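Local coordinates for putative glycosyl hydrolase (Bacteroides thetaiotaomicron VPI-5482, PDB 3K11), which is of unconfirmed function but belongs to glycosyl hydrolase family 88 and probably acts as a hydrolase on carbohydrate substrates, at residues 82-96 / 149-161. Numbering follows the deposited sequence.
Sequences YEWGVTYSALIAAAE and AVCTAMIKLRLKD. With EDO (1,2-ethanediol), chain P.
Small residues let G85 and S89 meet A149 and A153 in a close helix-helix contact of the helical barrel of a family 88 glycosyl hydrolase, consistent with the six-hairpin architecture of its clan. The segments 82-96 and 149-160 of the two helices run nearly parallel, their axes 24° apart and 7.6 Å from each other at closest approach. The principle is that backbones come together where side chains are short: the CA atoms of G85 and V150 are 3.9 Å apart, and a CB on G85 would clash with the facing helix. The methyl of A153 enters as a knob among G85, Y88, S89 and I92, its CB 3.6 Å from Y88 CB. Further along, where the axes splay, I92 spans the greater distance in return, lodged among A153, K156, L157 and K160; with CG1 anti to the carbonyl carbon (chi1 -68°) and the chain extended beyond it, CD1 reaches to 3.5 Å from A153 O. Polar groups join the two helices as well. A water donates to both G85 O and A149 O and accepts from S89 OG. That hydroxyl also receives a bond from K156, whose extended chain brings NZ to 2.9 Å from S89 OG, while the same ammonium pairs with E277. A methionine in place of K156 would probably leave E277 without its charged mate and S89 OG without this donor. At the far end K160 makes a long salt bridge with E96, itself paired with R412, and K160 NZ donates to a second water, which donates in turn to I92 O over 2.7 Å.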
loop_
_atom_site.group_PDB
_atom_site.type_symbol
_atom_site.label_atom_id
_atom_site.label_comp_id
_atom_site.label_asym_id
_atom_site.label_seq_id
_atom_site.Cartn_x
_atom_site.Cartn_y
_atom_site.Cartn_z
ATOM N N TYR A 82 22.002 7.744 -24.790
ATOM C CA TYR A 82 22.118 6.523 -23.979
ATOM C C TYR A 82 20.949 5.596 -24.246
ATOM O O TYR A 82 21.112 4.382 -24.232
ATOM C CB TYR A 82 22.247 6.852 -22.495
ATOM C CG TYR A 82 21.017 7.337 -21.784
ATOM C CD1 TYR A 82 20.095 6.425 -21.279
ATOM C CD2 TYR A 82 20.823 8.658 -21.498
ATOM C CE1 TYR A 82 18.995 6.842 -20.592
ATOM C CE2 TYR A 82 19.722 9.072 -20.801
ATOM C CZ TYR A 82 18.798 8.151 -20.365
ATOM O OH TYR A 82 17.697 8.533 -19.600
ATOM N N GLU A 83 19.785 6.185 -24.542
ATOM C CA GLU A 83 18.599 5.389 -24.923
ATOM C C GLU A 83 18.912 4.493 -26.097
ATOM O O GLU A 83 18.526 3.317 -26.128
ATOM C CB GLU A 83 17.384 6.274 -25.206
ATOM C CG GLU A 83 16.941 7.171 -24.070
ATOM C CD GLU A 83 17.458 8.588 -24.189
ATOM O OE1 GLU A 83 18.671 8.779 -24.265
ATOM O OE2 GLU A 83 16.634 9.520 -24.169
ATOM N N TRP A 84 19.631 5.022 -27.081
ATOM C CA TRP A 84 19.947 4.187 -28.234
ATOM C C TRP A 84 21.069 3.208 -27.931
ATOM O O TRP A 84 21.114 2.140 -28.531
ATOM C CB TRP A 84 20.179 5.044 -29.512
ATOM C CG TRP A 84 19.255 4.587 -30.576
ATOM C CD1 TRP A 84 19.567 4.042 -31.766
ATOM C CD2 TRP A 84 17.822 4.507 -30.462
ATOM N NE1 TRP A 84 18.436 3.685 -32.432
ATOM C CE2 TRP A 84 17.345 3.947 -31.652
ATOM C CE3 TRP A 84 16.910 4.848 -29.463
ATOM C CZ2 TRP A 84 15.993 3.745 -31.886
ATOM C CZ3 TRP A 84 15.543 4.643 -29.695
ATOM C CH2 TRP A 84 15.111 4.087 -30.886
ATOM N N GLY A 85 21.962 3.547 -26.986
ATOM C CA GLY A 85 22.924 2.567 -26.470
ATOM C C GLY A 85 22.162 1.315 -26.018
ATOM O O GLY A 85 22.553 0.162 -26.316
ATOM N N VAL A 86 21.042 1.521 -25.343
ATOM C CA VAL A 86 20.235 0.367 -24.939
ATOM C C VAL A 86 19.693 -0.369 -26.167
ATOM O O VAL A 86 19.745 -1.623 -26.271
ATOM C CB VAL A 86 19.087 0.780 -23.967
ATOM C CG1 VAL A 86 18.273 -0.477 -23.554
ATOM C CG2 VAL A 86 19.640 1.528 -22.768
ATOM N N THR A 87 19.205 0.385 -27.151
ATOM C CA THR A 87 18.659 -0.227 -28.376
ATOM C C THR A 87 19.705 -1.075 -29.072
ATOM O O THR A 87 19.407 -2.188 -29.555
ATOM C CB THR A 87 18.125 0.849 -29.316
ATOM O OG1 THR A 87 17.053 1.548 -28.671
ATOM C CG2 THR A 87 17.641 0.250 -30.675
ATOM N N TYR A 88 20.929 -0.563 -29.151
ATOM C CA TYR A 88 21.985 -1.340 -29.811
ATOM C C TYR A 88 22.262 -2.669 -29.090
ATOM O O TYR A 88 22.414 -3.711 -29.728
ATOM C CB TYR A 88 23.279 -0.536 -29.909
ATOM C CG TYR A 88 23.178 0.695 -30.779
ATOM C CD1 TYR A 88 22.718 0.611 -32.097
ATOM C CD2 TYR A 88 23.571 1.936 -30.299
ATOM C CE1 TYR A 88 22.621 1.751 -32.883
ATOM C CE2 TYR A 88 23.471 3.079 -31.086
ATOM C CZ TYR A 88 23.018 2.981 -32.378
ATOM O OH TYR A 88 22.913 4.115 -33.166
ATOM N N SER A 89 22.366 -2.626 -27.760
ATOM C CA SER A 89 22.548 -3.862 -26.966
ATOM C C SER A 89 21.382 -4.816 -27.147
ATOM O O SER A 89 21.585 -6.034 -27.281
ATOM C CB SER A 89 22.778 -3.565 -25.457
ATOM O OG SER A 89 24.156 -3.255 -25.174
ATOM N N ALA A 90 20.167 -4.273 -27.155
ATOM C CA ALA A 90 18.961 -5.079 -27.395
ATOM C C ALA A 90 19.003 -5.845 -28.704
ATOM O O ALA A 90 18.662 -7.053 -28.778
ATOM C CB ALA A 90 17.735 -4.182 -27.359
ATOM N N LEU A 91 19.389 -5.145 -29.765
ATOM C CA LEU A 91 19.429 -5.745 -31.114
ATOM C C LEU A 91 20.543 -6.760 -31.285
ATOM O O LEU A 91 20.371 -7.768 -32.005
ATOM C CB LEU A 91 19.525 -4.629 -32.162
ATOM C CG LEU A 91 18.224 -3.816 -32.322
ATOM C CD1 LEU A 91 18.475 -2.544 -33.173
ATOM C CD2 LEU A 91 17.038 -4.689 -32.861
ATOM N N ILE A 92 21.683 -6.533 -30.627
ATOM C CA ILE A 92 22.735 -7.547 -30.584
ATOM C C ILE A 92 22.160 -8.817 -29.958
ATOM O O ILE A 92 22.334 -9.933 -30.454
ATOM C CB ILE A 92 23.962 -7.043 -29.812
ATOM C CG1 ILE A 92 24.669 -5.922 -30.574
ATOM C CG2 ILE A 92 24.987 -8.200 -29.512
ATOM C CD1 ILE A 92 25.617 -5.094 -29.678
ATOM N N ALA A 93 21.431 -8.648 -28.864
ATOM C CA ALA A 93 20.839 -9.795 -28.200
ATOM C C ALA A 93 19.759 -10.441 -29.046
ATOM O O ALA A 93 19.689 -11.678 -29.126
ATOM C CB ALA A 93 20.267 -9.396 -26.815
ATOM N N ALA A 94 18.915 -9.621 -29.679
ATOM C CA ALA A 94 17.830 -10.148 -30.503
ATOM C C ALA A 94 18.376 -10.974 -31.682
ATOM O O ALA A 94 17.786 -12.010 -32.049
ATOM C CB ALA A 94 16.917 -9.045 -30.981
ATOM N N ALA A 95 19.499 -10.542 -32.272
ATOM C CA ALA A 95 20.068 -11.306 -33.384
ATOM C C ALA A 95 20.410 -12.694 -32.887
ATOM O O ALA A 95 20.269 -13.652 -33.614
ATOM C CB ALA A 95 21.337 -10.634 -33.962
ATOM N N GLU A 96 20.870 -12.798 -31.644
ATOM C CA GLU A 96 21.286 -14.080 -31.099
ATOM C C GLU A 96 20.127 -14.991 -30.759
ATOM O O GLU A 96 20.194 -16.181 -31.037
ATOM C CB GLU A 96 22.144 -13.895 -29.859
ATOM C CG GLU A 96 22.861 -15.191 -29.460
ATOM C CD GLU A 96 23.489 -15.107 -28.094
ATOM O OE1 GLU A 96 24.013 -14.012 -27.754
ATOM O OE2 GLU A 96 23.459 -16.137 -27.373
ATOM N N ALA A 149 26.324 3.549 -22.135
ATOM C CA ALA A 149 25.438 2.583 -22.791
ATOM C C ALA A 149 25.877 2.333 -24.217
ATOM O O ALA A 149 25.833 1.204 -24.678
ATOM C CB ALA A 149 24.003 3.073 -22.756
ATOM N N VAL A 150 26.279 3.397 -24.921
ATOM C CA VAL A 150 26.754 3.266 -26.314
ATOM C C VAL A 150 28.096 2.549 -26.393
ATOM O O VAL A 150 28.255 1.627 -27.170
ATOM C CB VAL A 150 26.819 4.634 -27.031
ATOM C CG1 VAL A 150 27.451 4.488 -28.429
ATOM C CG2 VAL A 150 25.400 5.229 -27.150
ATOM N N CYS A 151 29.033 2.963 -25.552
ATOM C CA CYS A 151 30.334 2.308 -25.452
ATOM C C CYS A 151 30.167 0.809 -25.173
ATOM O O CYS A 151 30.814 -0.026 -25.815
ATOM C CB CYS A 151 31.144 2.939 -24.318
ATOM S SG CYS A 151 32.892 2.413 -24.372
ATOM N N THR A 152 29.263 0.464 -24.253
ATOM C CA THR A 152 29.013 -0.924 -23.899
ATOM C C THR A 152 28.626 -1.732 -25.126
ATOM O O THR A 152 29.171 -2.822 -25.362
ATOM C CB THR A 152 27.931 -1.007 -22.824
ATOM O OG1 THR A 152 28.414 -0.333 -21.641
ATOM C CG2 THR A 152 27.543 -2.454 -22.450
ATOM N N ALA A 153 27.643 -1.246 -25.872
ATOM C CA ALA A 153 27.206 -1.940 -27.101
ATOM C C ALA A 153 28.303 -2.074 -28.158
ATOM O O ALA A 153 28.390 -3.108 -28.841
ATOM C CB ALA A 153 25.994 -1.246 -27.690
HETATM N N MSE A 154 29.137 -1.036 -28.308
HETATM C CA MSE A 154 30.232 -1.062 -29.282
HETATM C C MSE A 154 31.264 -2.115 -28.907
HETATM O O MSE A 154 31.751 -2.817 -29.762
HETATM C CB MSE A 154 30.904 0.299 -29.380
HETATM C CG MSE A 154 30.052 1.301 -30.128
HETATM SE SE MSE A 154 30.981 3.025 -30.232
HETATM C CE MSE A 154 29.695 3.922 -31.348
ATOM N N ILE A 155 31.603 -2.207 -27.609
ATOM C CA ILE A 155 32.482 -3.287 -27.134
ATOM C C ILE A 155 31.880 -4.672 -27.432
ATOM O O ILE A 155 32.529 -5.527 -28.038
ATOM C CB ILE A 155 32.757 -3.148 -25.639
ATOM C CG1 ILE A 155 33.637 -1.912 -25.368
ATOM C CG2 ILE A 155 33.474 -4.395 -25.106
ATOM C CD1 ILE A 155 33.508 -1.408 -23.841
ATOM N N LYS A 156 30.601 -4.860 -27.097
ATOM C CA LYS A 156 29.946 -6.121 -27.340
ATOM C C LYS A 156 30.017 -6.561 -28.787
ATOM O O LYS A 156 30.367 -7.707 -29.085
ATOM C CB LYS A 156 28.495 -6.057 -26.917
ATOM C CG LYS A 156 28.271 -6.044 -25.410
ATOM C CD LYS A 156 26.832 -5.705 -25.140
ATOM C CE LYS A 156 26.429 -5.851 -23.682
ATOM N NZ LYS A 156 24.997 -5.467 -23.454
ATOM N N LEU A 157 29.738 -5.647 -29.710
ATOM C CA LEU A 157 29.761 -6.036 -31.118
ATOM C C LEU A 157 31.181 -6.186 -31.658
ATOM O O LEU A 157 31.466 -7.109 -32.413
ATOM C CB LEU A 157 28.942 -5.076 -31.983
ATOM C CG LEU A 157 28.663 -5.556 -33.427
ATOM C CD1 LEU A 157 27.971 -6.921 -33.427
ATOM C CD2 LEU A 157 27.776 -4.537 -34.148
ATOM N N ARG A 158 32.090 -5.308 -31.243
ATOM C CA ARG A 158 33.434 -5.434 -31.730
ATOM C C ARG A 158 34.080 -6.742 -31.287
ATOM O O ARG A 158 34.878 -7.332 -32.027
ATOM C CB ARG A 158 34.299 -4.249 -31.332
ATOM C CG ARG A 158 35.699 -4.355 -31.915
ATOM C CD ARG A 158 36.374 -3.000 -31.981
ATOM N NE ARG A 158 37.806 -3.245 -32.036
ATOM C CZ ARG A 158 38.438 -3.688 -33.101
ATOM N NH1 ARG A 158 37.809 -3.847 -34.260
ATOM N NH2 ARG A 158 39.738 -3.953 -33.020
ATOM N N LEU A 159 33.767 -7.203 -30.090
ATOM C CA LEU A 159 34.291 -8.491 -29.654
ATOM C C LEU A 159 33.727 -9.648 -30.474
ATOM O O LEU A 159 34.333 -10.711 -30.513
ATOM C CB LEU A 159 34.054 -8.699 -28.169
ATOM C CG LEU A 159 34.929 -7.813 -27.263
ATOM C CD1 LEU A 159 34.428 -7.875 -25.810
ATOM C CD2 LEU A 159 36.423 -8.153 -27.327
ATOM N N LYS A 160 32.607 -9.436 -31.157
ATOM C CA LYS A 160 32.051 -10.436 -32.076
ATOM C C LYS A 160 32.534 -10.242 -33.509
ATOM O O LYS A 160 32.423 -11.166 -34.317
ATOM C CB LYS A 160 30.533 -10.397 -32.042
ATOM C CG LYS A 160 29.915 -10.775 -30.717
ATOM C CD LYS A 160 28.400 -10.590 -30.765
ATOM C CE LYS A 160 27.694 -11.200 -29.523
ATOM N NZ LYS A 160 26.263 -11.661 -29.764
ATOM N N ASP A 161 33.117 -9.079 -33.813
ATOM C CA ASP A 161 33.545 -8.726 -35.155
ATOM C C ASP A 161 34.719 -7.743 -35.147
ATOM O O ASP A 161 34.546 -6.537 -35.130
ATOM C CB ASP A 161 32.379 -8.085 -35.901
ATOM C CG ASP A 161 32.719 -7.715 -37.321
ATOM O OD1 ASP A 161 33.845 -8.020 -37.792
ATOM O OD2 ASP A 161 31.843 -7.111 -37.976
HETATM C C1 EDO P . 35.914 -11.965 -34.737
HETATM O O1 EDO P . 36.202 -10.846 -35.549
HETATM C C2 EDO P . 36.373 -11.624 -33.334
HETATM O O2 EDO P . 35.540 -12.401 -32.482
HETATM O O HOH W 1 24.289 -0.859 -23.960
HETATM O O HOH W 2 24.556 -10.984 -31.527
#